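Local coordinates for protein beta-lactamase (Francisella tularensis subsp. tularensis, PDB 3P09) that probably hydrolyses beta-lactams to substituted beta-amino acids as a class A beta-lactamase, a reaction that gives bacteria resistance to this class of antibiotics, at residues 62-67 and 159-164; 68-73 and 132-137; 89-94 and 111-116; 101-106 and 124-129. All coordinates share one frame; numbering follows the deposited sequence.

Contact 1 (62-67 and 159-164)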
loop_
_atom_site.group_PDB
_atom_site.type_symbol
_atom_site.label_atom_id
_atom_site.label_comp_id
_atom_site.label_asym_id
_atom_site.label_seq_id
_atom_site.Cartn_x
_atom_site.Cartn_y
_atom_site.Cartn_z
ATOM N N ILE A 62 3.731 -3.277 -7.764
ATOM C CA ILE A 62 3.143 -2.516 -6.663
ATOM C C ILE A 62 1.660 -2.871 -6.485
ATOM O O ILE A 62 1.150 -2.888 -5.373
ATOM C CB ILE A 62 3.347 -0.984 -6.843
ATOM C CG1 ILE A 62 2.987 -0.238 -5.543
ATOM C CG2 ILE A 62 2.558 -0.446 -8.041
ATOM C CD1 ILE A 62 3.263 1.280 -5.606
ATOM N N CYS A 63 0.977 -3.181 -7.581
ATOM C CA CYS A 63 -0.434 -3.548 -7.502
ATOM C C CYS A 63 -1.213 -2.436 -6.781
ATOM O O CYS A 63 -0.869 -1.258 -6.887
ATOM C CB CYS A 63 -0.596 -4.894 -6.770
ATOM S SG CYS A 63 0.560 -6.202 -7.325
ATOM N N SER A 64 -2.235 -2.816 -6.021
ATOM C CA SER A 64 -3.105 -1.854 -5.355
ATOM C C SER A 64 -2.429 -1.041 -4.258
ATOM O O SER A 64 -3.015 -0.101 -3.742
ATOM C CB SER A 64 -4.332 -2.556 -4.772
ATOM O OG SER A 64 -5.282 -2.799 -5.791
ATOM N N VAL A 65 -1.202 -1.386 -3.892
ATOM C CA VAL A 65 -0.517 -0.592 -2.870
ATOM C C VAL A 65 -0.382 0.889 -3.289
ATOM O O VAL A 65 -0.348 1.788 -2.448
ATOM C CB VAL A 65 0.854 -1.197 -2.514
ATOM C CG1 VAL A 65 1.617 -0.289 -1.547
ATOM C CG2 VAL A 65 0.665 -2.582 -1.893
ATOM N N PHE A 66 -0.312 1.144 -4.591
ATOM C CA PHE A 66 -0.186 2.521 -5.065
ATOM C C PHE A 66 -1.310 3.389 -4.489
ATOM O O PHE A 66 -1.178 4.605 -4.393
ATOM C CB PHE A 66 -0.178 2.582 -6.606
ATOM C CG PHE A 66 -1.544 2.736 -7.230
ATOM C CD1 PHE A 66 -2.346 1.628 -7.469
ATOM C CD2 PHE A 66 -2.014 3.993 -7.601
ATOM C CE1 PHE A 66 -3.599 1.774 -8.049
ATOM C CE2 PHE A 66 -3.263 4.146 -8.168
ATOM C CZ PHE A 66 -4.060 3.035 -8.392
ATOM N N LYS A 67 -2.421 2.770 -4.095
ATOM C CA LYS A 67 -3.559 3.573 -3.638
ATOM C C LYS A 67 -3.256 4.425 -2.390
ATOM O O LYS A 67 -3.891 5.457 -2.188
ATOM C CB LYS A 67 -4.817 2.703 -3.454
ATOM C CG LYS A 67 -5.346 2.175 -4.796
ATOM C CD LYS A 67 -6.303 0.993 -4.629
ATOM C CE LYS A 67 -6.729 0.473 -6.012
ATOM N NZ LYS A 67 -7.569 -0.757 -5.891
ATOM N N ALA A 159 0.067 3.745 -15.016
ATOM C CA ALA A 159 -1.340 3.500 -15.293
ATOM C C ALA A 159 -2.166 3.453 -14.013
ATOM O O ALA A 159 -1.630 3.357 -12.910
ATOM C CB ALA A 159 -1.506 2.199 -16.086
ATOM N N ASP A 160 -3.479 3.537 -14.176
ATOM C CA ASP A 160 -4.389 3.346 -13.060
ATOM C C ASP A 160 -4.993 1.943 -13.154
ATOM O O ASP A 160 -4.355 1.049 -13.708
ATOM C CB ASP A 160 -5.429 4.469 -12.986
ATOM C CG ASP A 160 -6.249 4.605 -14.249
ATOM O OD1 ASP A 160 -6.320 3.627 -15.027
ATOM O OD2 ASP A 160 -6.842 5.691 -14.445
ATOM N N GLU A 161 -6.188 1.737 -12.604
ATOM C CA GLU A 161 -6.768 0.393 -12.512
ATOM C C GLU A 161 -7.556 0.056 -13.757
ATOM O O GLU A 161 -8.308 0.890 -14.246
ATOM C CB GLU A 161 -7.713 0.278 -11.293
ATOM C CG GLU A 161 -7.029 0.228 -9.916
ATOM C CD GLU A 161 -6.524 -1.157 -9.560
ATOM O OE1 GLU A 161 -7.051 -2.142 -10.112
ATOM O OE2 GLU A 161 -5.597 -1.265 -8.729
ATOM N N PRO A 162 -7.433 -1.191 -14.243
ATOM C CA PRO A 162 -6.636 -2.275 -13.659
ATOM C C PRO A 162 -5.252 -2.452 -14.299
ATOM O O PRO A 162 -4.492 -3.345 -13.897
ATOM C CB PRO A 162 -7.485 -3.508 -13.967
ATOM C CG PRO A 162 -8.135 -3.189 -15.252
ATOM C CD PRO A 162 -8.320 -1.687 -15.309
ATOM N N GLU A 163 -4.922 -1.612 -15.270
ATOM C CA GLU A 163 -3.674 -1.785 -16.025
ATOM C C GLU A 163 -2.426 -1.756 -15.128
ATOM O O GLU A 163 -1.431 -2.400 -15.437
ATOM C CB GLU A 163 -3.554 -0.746 -17.150
ATOM C CG GLU A 163 -2.294 -0.921 -17.994
ATOM C CD GLU A 163 -2.237 -0.012 -19.210
ATOM O OE1 GLU A 163 -2.975 0.997 -19.249
ATOM O OE2 GLU A 163 -1.441 -0.311 -20.133
ATOM N N ILE A 164 -2.492 -1.018 -14.021
ATOM C CA ILE A 164 -1.388 -0.948 -13.055
ATOM C C ILE A 164 -0.936 -2.340 -12.615
ATOM O O ILE A 164 0.203 -2.531 -12.191
ATOM C CB ILE A 164 -1.779 -0.116 -11.797
ATOM C CG1 ILE A 164 -0.636 -0.047 -10.775
ATOM C CG2 ILE A 164 -2.991 -0.737 -11.084
ATOM C CD1 ILE A 164 0.489 0.835 -11.134
HETATM O O HOH W 1 1.839 -3.539 -10.259
#
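The turn that leads into helix 66-80 meets loop 159-164, which holds a cis peptide bond before Pro162, and the backbones come nearest at Cys63 and Ile164, CA to CA 6.2 Å. Water 1 joins them here, accepting from Cys63 N and donating to Ile164 O, while Cys63 SG turns away into a disulfide with Cys233. Ile164, its CG1 anti to the backbone N, forms the apolar part: CD1 packs on Ile62 CG2 at 3.9 Å, and CG2 approaches CE1 of the Phe66 ring obliquely at 4.0 Å. The Glu161 chain bends at chi2 (-82°), bringing OE2 to the edge of the same ring, 3.7 Å from Phe66 CE1, with carboxylate and ring planes only 20° apart. Lys67, extended beyond CG, sets CG above one face of this ring, toward its rim, and crosses Glu161 at about a right angle. Its NZ donates to Ser64 OG (3.1 Å) and to the backbone O of Ser125, and forms a salt bridge with Glu161 OE2 (3.5 Å). Ser64 OG lies 3.3 Å from Glu161 OE2. Serine, lysine and glutamate thus converge as in the active site of class A enzymes, where the serine is the nucleophile and the glutamate lies on the omega loop; the carboxylate probably lowers the cost of keeping Lys67 charged here, and the trio is consistent with proton transfer to and from Ser64.

Contact 2 (68-73 and 132-137)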
loop_
_atom_site.group_PDB
_atom_site.type_symbol
_atom_site.label_atom_id
_atom_site.label_comp_id
_atom_site.label_asym_id
_atom_site.label_seq_id
_atom_site.Cartn_x
_atom_site.Cartn_y
_atom_site.Cartn_z
ATOM N N PHE A 68 -2.295 4.022 -1.559
ATOM C CA PHE A 68 -1.974 4.871 -0.405
ATOM C C PHE A 68 -1.133 6.086 -0.799
ATOM O O PHE A 68 -1.227 7.147 -0.177
ATOM C CB PHE A 68 -1.385 4.085 0.796
ATOM C CG PHE A 68 0.126 3.887 0.758
ATOM C CD1 PHE A 68 1.000 4.946 1.011
ATOM C CD2 PHE A 68 0.659 2.618 0.535
ATOM C CE1 PHE A 68 2.380 4.755 1.005
ATOM C CE2 PHE A 68 2.052 2.414 0.519
ATOM C CZ PHE A 68 2.906 3.488 0.758
ATOM N N LEU A 69 -0.329 5.942 -1.847
ATOM C CA LEU A 69 0.401 7.088 -2.402
ATOM C C LEU A 69 -0.564 8.110 -2.991
ATOM O O LEU A 69 -0.395 9.328 -2.845
ATOM C CB LEU A 69 1.349 6.618 -3.500
ATOM C CG LEU A 69 2.446 5.685 -3.008
ATOM C CD1 LEU A 69 3.256 5.141 -4.207
ATOM C CD2 LEU A 69 3.351 6.427 -2.050
ATOM N N LEU A 70 -1.574 7.592 -3.673
ATOM C CA LEU A 70 -2.604 8.417 -4.296
ATOM C C LEU A 70 -3.365 9.212 -3.241
ATOM O O LEU A 70 -3.603 10.406 -3.400
ATOM C CB LEU A 70 -3.570 7.521 -5.074
ATOM C CG LEU A 70 -4.823 8.181 -5.655
ATOM C CD1 LEU A 70 -4.451 9.327 -6.601
ATOM C CD2 LEU A 70 -5.734 7.167 -6.350
ATOM N N VAL A 71 -3.748 8.541 -2.159
ATOM C CA VAL A 71 -4.465 9.211 -1.082
ATOM C C VAL A 71 -3.564 10.234 -0.381
ATOM O O VAL A 71 -3.998 11.333 -0.034
ATOM C CB VAL A 71 -5.070 8.187 -0.111
ATOM C CG1 VAL A 71 -5.469 8.843 1.192
ATOM C CG2 VAL A 71 -6.259 7.535 -0.780
ATOM N N GLY A 72 -2.296 9.887 -0.208
ATOM C CA GLY A 72 -1.332 10.851 0.284
ATOM C C GLY A 72 -1.293 12.106 -0.588
ATOM O O GLY A 72 -1.304 13.233 -0.092
ATOM N N ALA A 73 -1.251 11.902 -1.899
ATOM C CA ALA A 73 -1.246 13.002 -2.853
ATOM C C ALA A 73 -2.497 13.858 -2.725
ATOM O O ALA A 73 -2.442 15.082 -2.823
ATOM C CB ALA A 73 -1.116 12.466 -4.274
ATOM N N ILE A 132 -11.143 7.603 -9.994
ATOM C CA ILE A 132 -11.744 8.929 -9.813
ATOM C C ILE A 132 -10.751 9.887 -9.149
ATOM O O ILE A 132 -10.603 11.039 -9.563
ATOM C CB ILE A 132 -13.042 8.848 -8.977
ATOM C CG1 ILE A 132 -14.148 8.149 -9.785
ATOM C CG2 ILE A 132 -13.485 10.243 -8.526
ATOM C CD1 ILE A 132 -15.359 7.789 -8.980
ATOM N N LEU A 133 -10.049 9.401 -8.130
ATOM C CA LEU A 133 -9.103 10.243 -7.407
ATOM C C LEU A 133 -7.948 10.683 -8.295
ATOM O O LEU A 133 -7.528 11.845 -8.243
ATOM C CB LEU A 133 -8.575 9.523 -6.163
ATOM C CG LEU A 133 -9.613 9.363 -5.037
ATOM C CD1 LEU A 133 -9.051 8.527 -3.928
ATOM C CD2 LEU A 133 -10.056 10.728 -4.485
ATOM N N VAL A 134 -7.443 9.755 -9.107
ATOM C CA VAL A 134 -6.377 10.068 -10.062
ATOM C C VAL A 134 -6.844 11.189 -10.988
ATOM O O VAL A 134 -6.122 12.150 -11.230
ATOM C CB VAL A 134 -5.985 8.834 -10.915
ATOM C CG1 VAL A 134 -5.180 9.257 -12.153
ATOM C CG2 VAL A 134 -5.211 7.832 -10.084
ATOM N N ARG A 135 -8.070 11.069 -11.486
ATOM C CA ARG A 135 -8.634 12.108 -12.334
ATOM C C ARG A 135 -8.765 13.433 -11.582
ATOM O O ARG A 135 -8.360 14.474 -12.080
ATOM C CB ARG A 135 -9.996 11.669 -12.880
ATOM C CG ARG A 135 -10.602 12.653 -13.881
ATOM C CD ARG A 135 -12.037 12.289 -14.205
ATOM N NE ARG A 135 -12.894 12.483 -13.043
ATOM C CZ ARG A 135 -13.879 11.663 -12.685
ATOM N NH1 ARG A 135 -14.143 10.573 -13.395
ATOM N NH2 ARG A 135 -14.599 11.933 -11.610
ATOM N N GLU A 136 -9.337 13.400 -10.380
ATOM C CA GLU A 136 -9.565 14.637 -9.623
ATOM C C GLU A 136 -8.259 15.268 -9.152
ATOM O O GLU A 136 -8.210 16.465 -8.867
ATOM C CB GLU A 136 -10.515 14.410 -8.435
ATOM C CG GLU A 136 -11.911 13.889 -8.830
ATOM C CD GLU A 136 -12.654 14.834 -9.764
ATOM O OE1 GLU A 136 -12.480 16.066 -9.624
ATOM O OE2 GLU A 136 -13.412 14.341 -10.634
ATOM N N LEU A 137 -7.199 14.468 -9.092
ATOM C CA LEU A 137 -5.862 14.969 -8.751
ATOM C C LEU A 137 -5.244 15.708 -9.934
ATOM O O LEU A 137 -4.324 16.516 -9.774
ATOM C CB LEU A 137 -4.936 13.807 -8.341
ATOM C CG LEU A 137 -3.546 14.204 -7.824
ATOM C CD1 LEU A 137 -3.627 14.874 -6.446
ATOM C CD2 LEU A 137 -2.620 13.008 -7.769
#
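Segments 68-73 and 132-137, parts of helices 66-80 and 127-137, have axes 10.2 Å apart at their closest, their N-to-C directions 36° apart. Leu70 is the centre of the tight part. Its CG stands anti to the backbone N (chi1 173°), which sends both methyls across the gap: CD2 fits against Leu133 CB at 3.7 Å and Val134 CG2 at 3.8 Å, the leucine meeting the valine at about a right angle. One turn further on, Leu137, also with CG anti to the backbone N, lies on Ala73; its CD2 rests on Ala73 CB at 3.8 Å and its CD1 on the backbone O of that residue. The packing is looser where Val71, whose CB points away from the partner helix, reaches Leu133 CD1 with CG2 at 4.3 Å. No hydrogen bond crosses between these segments. Polar groups gather instead on the far side of helix 127-137, where exposed Arg135 holds Glu136 side-on: NH2 meets the anti lone pair of Glu136 OE2 at 2.9 Å, NE approaches OE2 from above the carboxylate plane, and Arg135 NH1 makes a salt bridge with Asp95. Within the mainly helical part of the fold, helix 115-123 closes over Leu133 and Val71 through Leu118 and Asn119, helix 140-149 packs on Ala73, Val134 and Leu137, and helix 178-190 lies against Phe68 and Leu69.

Contact 3 (89-94 and 111-116)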
loop_
_atom_site.group_PDB
_atom_site.type_symbol
_atom_site.label_atom_id
_atom_site.label_comp_id
_atom_site.label_asym_id
_atom_site.label_seq_id
_atom_site.Cartn_x
_atom_site.Cartn_y
_atom_site.Cartn_z
ATOM N N ILE A 89 -18.190 14.739 -5.463
ATOM C CA ILE A 89 -17.891 14.154 -6.759
ATOM C C ILE A 89 -19.014 13.223 -7.178
ATOM O O ILE A 89 -19.326 12.278 -6.470
ATOM C CB ILE A 89 -16.594 13.302 -6.728
ATOM C CG1 ILE A 89 -15.441 14.062 -6.055
ATOM C CG2 ILE A 89 -16.221 12.876 -8.139
ATOM C CD1 ILE A 89 -15.115 15.415 -6.719
ATOM N N PRO A 90 -19.629 13.491 -8.336
ATOM C CA PRO A 90 -20.614 12.567 -8.908
ATOM C C PRO A 90 -20.011 11.195 -9.203
ATOM O O PRO A 90 -18.908 11.106 -9.732
ATOM C CB PRO A 90 -21.014 13.259 -10.216
ATOM C CG PRO A 90 -20.783 14.706 -9.953
ATOM C CD PRO A 90 -19.552 14.755 -9.084
ATOM N N ILE A 91 -20.718 10.135 -8.835
ATOM C CA ILE A 91 -20.286 8.783 -9.169
ATOM C C ILE A 91 -21.141 8.306 -10.339
ATOM O O ILE A 91 -22.352 8.167 -10.201
ATOM C CB ILE A 91 -20.463 7.815 -7.980
ATOM C CG1 ILE A 91 -19.746 8.358 -6.740
ATOM C CG2 ILE A 91 -19.948 6.429 -8.332
ATOM C CD1 ILE A 91 -18.321 8.790 -7.000
ATOM N N ASN A 92 -20.511 8.080 -11.489
ATOM C CA ASN A 92 -21.228 7.675 -12.698
ATOM C C ASN A 92 -20.972 6.204 -13.031
ATOM O O ASN A 92 -19.952 5.644 -12.636
ATOM C CB ASN A 92 -20.811 8.562 -13.880
ATOM C CG ASN A 92 -21.042 10.044 -13.606
ATOM O OD1 ASN A 92 -22.095 10.437 -13.102
ATOM N ND2 ASN A 92 -20.053 10.867 -13.921
ATOM N N GLN A 93 -21.888 5.588 -13.772
ATOM C CA GLN A 93 -21.762 4.173 -14.110
ATOM C C GLN A 93 -20.457 3.898 -14.839
ATOM O O GLN A 93 -19.796 2.896 -14.588
ATOM C CB GLN A 93 -22.940 3.706 -14.976
ATOM C CG GLN A 93 -23.011 2.189 -15.118
ATOM C CD GLN A 93 -23.179 1.484 -13.775
ATOM O OE1 GLN A 93 -22.340 0.676 -13.377
ATOM N NE2 GLN A 93 -24.269 1.784 -13.076
ATOM N N ASP A 94 -20.084 4.801 -15.737
ATOM C CA ASP A 94 -18.852 4.643 -16.498
ATOM C C ASP A 94 -17.608 4.726 -15.605
ATOM O O ASP A 94 -16.529 4.319 -16.004
ATOM C CB ASP A 94 -18.785 5.662 -17.638
ATOM C CG ASP A 94 -18.930 7.092 -17.154
ATOM O OD1 ASP A 94 -19.562 7.896 -17.874
ATOM O OD2 ASP A 94 -18.410 7.419 -16.063
ATOM N N LYS A 111 -25.317 9.089 -7.422
ATOM C CA LYS A 111 -25.216 9.991 -6.277
ATOM C C LYS A 111 -23.823 10.632 -6.268
ATOM O O LYS A 111 -23.069 10.519 -7.244
ATOM C CB LYS A 111 -25.422 9.244 -4.961
ATOM C CG LYS A 111 -26.713 8.436 -4.833
ATOM C CD LYS A 111 -26.692 7.629 -3.528
ATOM C CE LYS A 111 -28.048 7.040 -3.189
ATOM N NZ LYS A 111 -28.084 6.496 -1.795
ATOM N N THR A 112 -23.475 11.291 -5.166
ATOM C CA THR A 112 -22.150 11.889 -5.053
ATOM C C THR A 112 -21.460 11.396 -3.799
ATOM O O THR A 112 -22.113 11.012 -2.840
ATOM C CB THR A 112 -22.201 13.424 -4.953
ATOM O OG1 THR A 112 -22.872 13.789 -3.739
ATOM C CG2 THR A 112 -22.922 14.036 -6.154
ATOM N N LEU A 113 -20.136 11.431 -3.819
ATOM C CA LEU A 113 -19.304 11.110 -2.663
ATOM C C LEU A 113 -18.283 12.245 -2.503
ATOM O O LEU A 113 -17.831 12.813 -3.504
ATOM C CB LEU A 113 -18.567 9.783 -2.892
ATOM C CG LEU A 113 -19.393 8.494 -2.792
ATOM C CD1 LEU A 113 -18.504 7.264 -3.069
ATOM C CD2 LEU A 113 -20.013 8.393 -1.414
ATOM N N THR A 114 -17.921 12.588 -1.267
ATOM C CA THR A 114 -16.870 13.589 -1.070
ATOM C C THR A 114 -15.513 12.985 -1.431
ATOM O O THR A 114 -15.360 11.769 -1.474
ATOM C CB THR A 114 -16.790 14.077 0.376
ATOM O OG1 THR A 114 -16.378 12.990 1.207
ATOM C CG2 THR A 114 -18.142 14.607 0.852
ATOM N N ILE A 115 -14.526 13.841 -1.689
ATOM C CA ILE A 115 -13.157 13.369 -1.893
ATOM C C ILE A 115 -12.706 12.501 -0.709
ATOM O O ILE A 115 -12.085 11.446 -0.893
ATOM C CB ILE A 115 -12.198 14.564 -2.084
ATOM C CG1 ILE A 115 -12.438 15.238 -3.444
ATOM C CG2 ILE A 115 -10.734 14.134 -1.918
ATOM C CD1 ILE A 115 -11.950 14.431 -4.645
ATOM N N SER A 116 -13.030 12.923 0.513
ATOM C CA SER A 116 -12.612 12.136 1.676
ATOM C C SER A 116 -13.244 10.752 1.676
ATOM O O SER A 116 -12.596 9.770 2.036
ATOM C CB SER A 116 -12.915 12.840 3.005
ATOM O OG SER A 116 -12.318 12.121 4.087
HETATM O O HOH W 2 -23.879 11.139 -9.829
#
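Backbone hydrogen bonds make the frame of this contact, a small two-stranded antiparallel sheet of strands 88-90 and 112-114. Ile89 and Leu113 form a hydrogen-bonded pair: Ile89 N gives to Leu113 O at 2.8 Å and Leu113 N returns to Ile89 O at 2.9 Å, each donor sitting above the acceptor's carbonyl plane. Beyond the non-hydrogen-bonded pair Pro90-Thr112, whose CA atoms are only 4.2 Å apart, Ile91 N donates to Lys111 O in a nearly straight bond (176°) that runs almost along the C=O axis. Water 2 also donates to Lys111 O, and weakly to Ile91 O. A weaker polar contact is a bent CA-H...O approach, Thr112 CA to Ile89 O 3.2 Å. Apolar contacts occupy the face of Ile89 and Leu113. Ile89 CG1, anti to its carbonyl carbon, meets Ile115 CD1 obliquely at 3.8 Å, and Ile91 CG1 lies against Leu113 CG at 4.0 Å; Leu118 and Ile132 of two helices back this layer. On the other face, exposed Thr112 sets its methyl CG2 3.9 Å from Pro90 CA. Thr114 ends the strand at the N-cap position of helix 115-123. The chemistry is that of a small surface sheet: proline, having no N-H, takes the non-hydrogen-bonded site without costing an interstrand bond, while the isoleucine and leucine side chains pack the sheet against helices 115-123 and 127-137.

Contact 4 (101-106 and 124-129). With SO4 (sulfate ion), chain F.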
loop_
_atom_site.group_PDB
_atom_site.type_symbol
_atom_site.label_atom_id
_atom_site.label_comp_id
_atom_site.label_asym_id
_atom_site.label_seq_id
_atom_site.Cartn_x
_atom_site.Cartn_y
_atom_site.Cartn_z
ATOM N N TYR A 101 -14.173 -4.950 -8.322
ATOM C CA TYR A 101 -14.108 -4.689 -6.886
ATOM C C TYR A 101 -14.403 -3.211 -6.564
ATOM O O TYR A 101 -13.515 -2.360 -6.636
ATOM C CB TYR A 101 -12.756 -5.112 -6.319
ATOM C CG TYR A 101 -12.777 -5.210 -4.814
ATOM C CD1 TYR A 101 -12.174 -4.243 -4.023
ATOM C CD2 TYR A 101 -13.428 -6.262 -4.185
ATOM C CE1 TYR A 101 -12.208 -4.335 -2.636
ATOM C CE2 TYR A 101 -13.469 -6.362 -2.811
ATOM C CZ TYR A 101 -12.860 -5.403 -2.040
ATOM O OH TYR A 101 -12.912 -5.523 -0.669
ATOM N N ALA A 102 -15.657 -2.927 -6.212
ATOM C CA ALA A 102 -16.136 -1.560 -6.007
ATOM C C ALA A 102 -17.093 -1.522 -4.824
ATOM O O ALA A 102 -18.267 -1.151 -4.965
ATOM C CB ALA A 102 -16.850 -1.068 -7.265
ATOM N N PRO A 103 -16.597 -1.897 -3.648
ATOM C CA PRO A 103 -17.495 -2.084 -2.507
ATOM C C PRO A 103 -18.249 -0.812 -2.110
ATOM O O PRO A 103 -19.406 -0.917 -1.749
ATOM C CB PRO A 103 -16.559 -2.569 -1.391
ATOM C CG PRO A 103 -15.199 -2.106 -1.802
ATOM C CD PRO A 103 -15.191 -2.169 -3.309
ATOM N N ILE A 104 -17.623 0.357 -2.194
ATOM C CA ILE A 104 -18.314 1.597 -1.862
ATOM C C ILE A 104 -18.913 2.274 -3.109
ATOM O O ILE A 104 -20.088 2.612 -3.133
ATOM C CB ILE A 104 -17.379 2.598 -1.136
ATOM C CG1 ILE A 104 -16.960 2.062 0.232
ATOM C CG2 ILE A 104 -18.068 3.945 -0.946
ATOM C CD1 ILE A 104 -15.934 0.972 0.192
ATOM N N THR A 105 -18.107 2.459 -4.149
ATOM C CA THR A 105 -18.572 3.223 -5.291
ATOM C C THR A 105 -19.791 2.578 -5.962
ATOM O O THR A 105 -20.683 3.280 -6.431
ATOM C CB THR A 105 -17.449 3.496 -6.296
ATOM O OG1 THR A 105 -16.824 2.264 -6.681
ATOM C CG2 THR A 105 -16.399 4.415 -5.648
ATOM N N ALA A 106 -19.838 1.252 -5.986
ATOM C CA ALA A 106 -20.945 0.563 -6.630
ATOM C C ALA A 106 -22.271 0.828 -5.920
ATOM O O ALA A 106 -23.342 0.641 -6.503
ATOM C CB ALA A 106 -20.668 -0.945 -6.705
ATOM N N LEU A 124 -9.503 1.143 1.107
ATOM C CA LEU A 124 -10.141 -0.157 1.175
ATOM C C LEU A 124 -10.062 -0.881 -0.168
ATOM O O LEU A 124 -10.698 -1.922 -0.356
ATOM C CB LEU A 124 -11.599 -0.021 1.618
ATOM C CG LEU A 124 -11.804 -0.184 3.123
ATOM C CD1 LEU A 124 -11.106 0.946 3.893
ATOM C CD2 LEU A 124 -13.285 -0.242 3.445
ATOM N N SER A 125 -9.285 -0.313 -1.087
ATOM C CA SER A 125 -8.988 -0.918 -2.395
ATOM C C SER A 125 -10.095 -0.853 -3.479
ATOM O O SER A 125 -10.039 -1.569 -4.492
ATOM C CB SER A 125 -8.436 -2.350 -2.248
ATOM O OG SER A 125 -7.348 -2.539 -3.152
ATOM N N ASP A 126 -11.068 0.022 -3.276
ATOM C CA ASP A 126 -12.122 0.286 -4.261
ATOM C C ASP A 126 -11.481 0.840 -5.544
ATOM O O ASP A 126 -10.858 1.905 -5.531
ATOM C CB ASP A 126 -13.101 1.308 -3.648
ATOM C CG ASP A 126 -14.388 1.462 -4.453
ATOM O OD1 ASP A 126 -14.317 1.828 -5.649
ATOM O OD2 ASP A 126 -15.470 1.222 -3.876
ATOM N N SER A 127 -11.605 0.108 -6.649
ATOM C CA SER A 127 -10.921 0.477 -7.891
ATOM C C SER A 127 -11.502 1.713 -8.586
ATOM O O SER A 127 -10.767 2.625 -8.964
ATOM C CB SER A 127 -10.854 -0.720 -8.848
ATOM O OG SER A 127 -10.043 -1.744 -8.303
ATOM N N PRO A 128 -12.830 1.756 -8.759
ATOM C CA PRO A 128 -13.376 2.978 -9.350
ATOM C C PRO A 128 -13.047 4.210 -8.521
ATOM O O PRO A 128 -12.803 5.260 -9.104
ATOM C CB PRO A 128 -14.872 2.716 -9.354
ATOM C CG PRO A 128 -14.974 1.210 -9.469
ATOM C CD PRO A 128 -13.839 0.696 -8.632
ATOM N N ALA A 129 -13.069 4.086 -7.196
ATOM C CA ALA A 129 -12.734 5.204 -6.329
ATOM C C ALA A 129 -11.336 5.719 -6.661
ATOM O O ALA A 129 -11.116 6.935 -6.760
ATOM C CB ALA A 129 -12.831 4.791 -4.856
HETATM S S SO4 F . -6.000 -5.806 -3.081
HETATM O O1 SO4 F . -6.065 -7.202 -2.706
HETATM O O2 SO4 F . -5.457 -5.666 -4.428
HETATM O O3 SO4 F . -7.343 -5.275 -3.042
HETATM O O4 SO4 F . -5.134 -5.099 -2.156
HETATM O O HOH W 3 -12.407 -3.532 1.071
HETATM O O HOH W 4 -11.503 -3.926 -9.675
#
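With CG anti to the backbone N (chi1 -169°) and chi2 at -59°, Asp126 turns its carboxylate into the bend 102-105, while Thr105 holds OG1 between its own N and carbonyl carbon (chi1 54°) to meet it. Four donors grip the buried group. OD2 accepts from Ile104 N, nearly along its C-O axis, and from Thr105 N, above the carboxylate plane, each at 2.9 Å. OD1 takes the Thr105 hydroxyl on its syn lone pair at 2.7 Å and, from above the plane, Ala129 N at 3.0 Å, the latter capping helix 127-137. Such a grip should keep the carboxylate ionised. Ser127 N donates almost straight to Tyr101 O (3.1 Å), and Ala102 CB packs on Pro128 CG. The Tyr101 ring presents its edge to the carbonyl oxygens of Leu124 and Ser125; water 3 accepts from its OH and donates to Leu124 O. Ser125 OG donates to sulfate O3 at 2.7 Å. Ser125-Asp126-Ser127 falls where class A enzymes usually carry Ser-Asp-Asn. Ser125, at positive phi, closes helix 115-123 in a Schellman motif, so the segment is the short link to helix 127-137, flanked by Ala121 of the first helix and by Ile96 of helix 93-96.

Overall arrangement
Contacts 1 and 4, centres 13 Å apart, form the probable active site between them: Lys67 NZ lies 3.0 Å from Ser125 O, and Ser64 OG 3.4 Å from Ser125 OG. A sulfate, probably from the crystallisation liquor, sits beside both serines, is also bound by Thr230 and Thr232, and may mark the substrate pocket. Contact 2 continues helix 66-80 behind contact 1, touching it through Ile62 CD1 and Leu69 CD1 (4.1 Å), and shares helix 127-137 with contact 4. Contact 3 is outermost, about 9 Å from contact 1 between nearest atoms; it packs on contact 2 through Ile91 CD1 and Ile132 CD1 (3.7 Å), and on contact 4 through Leu113 and Ile104.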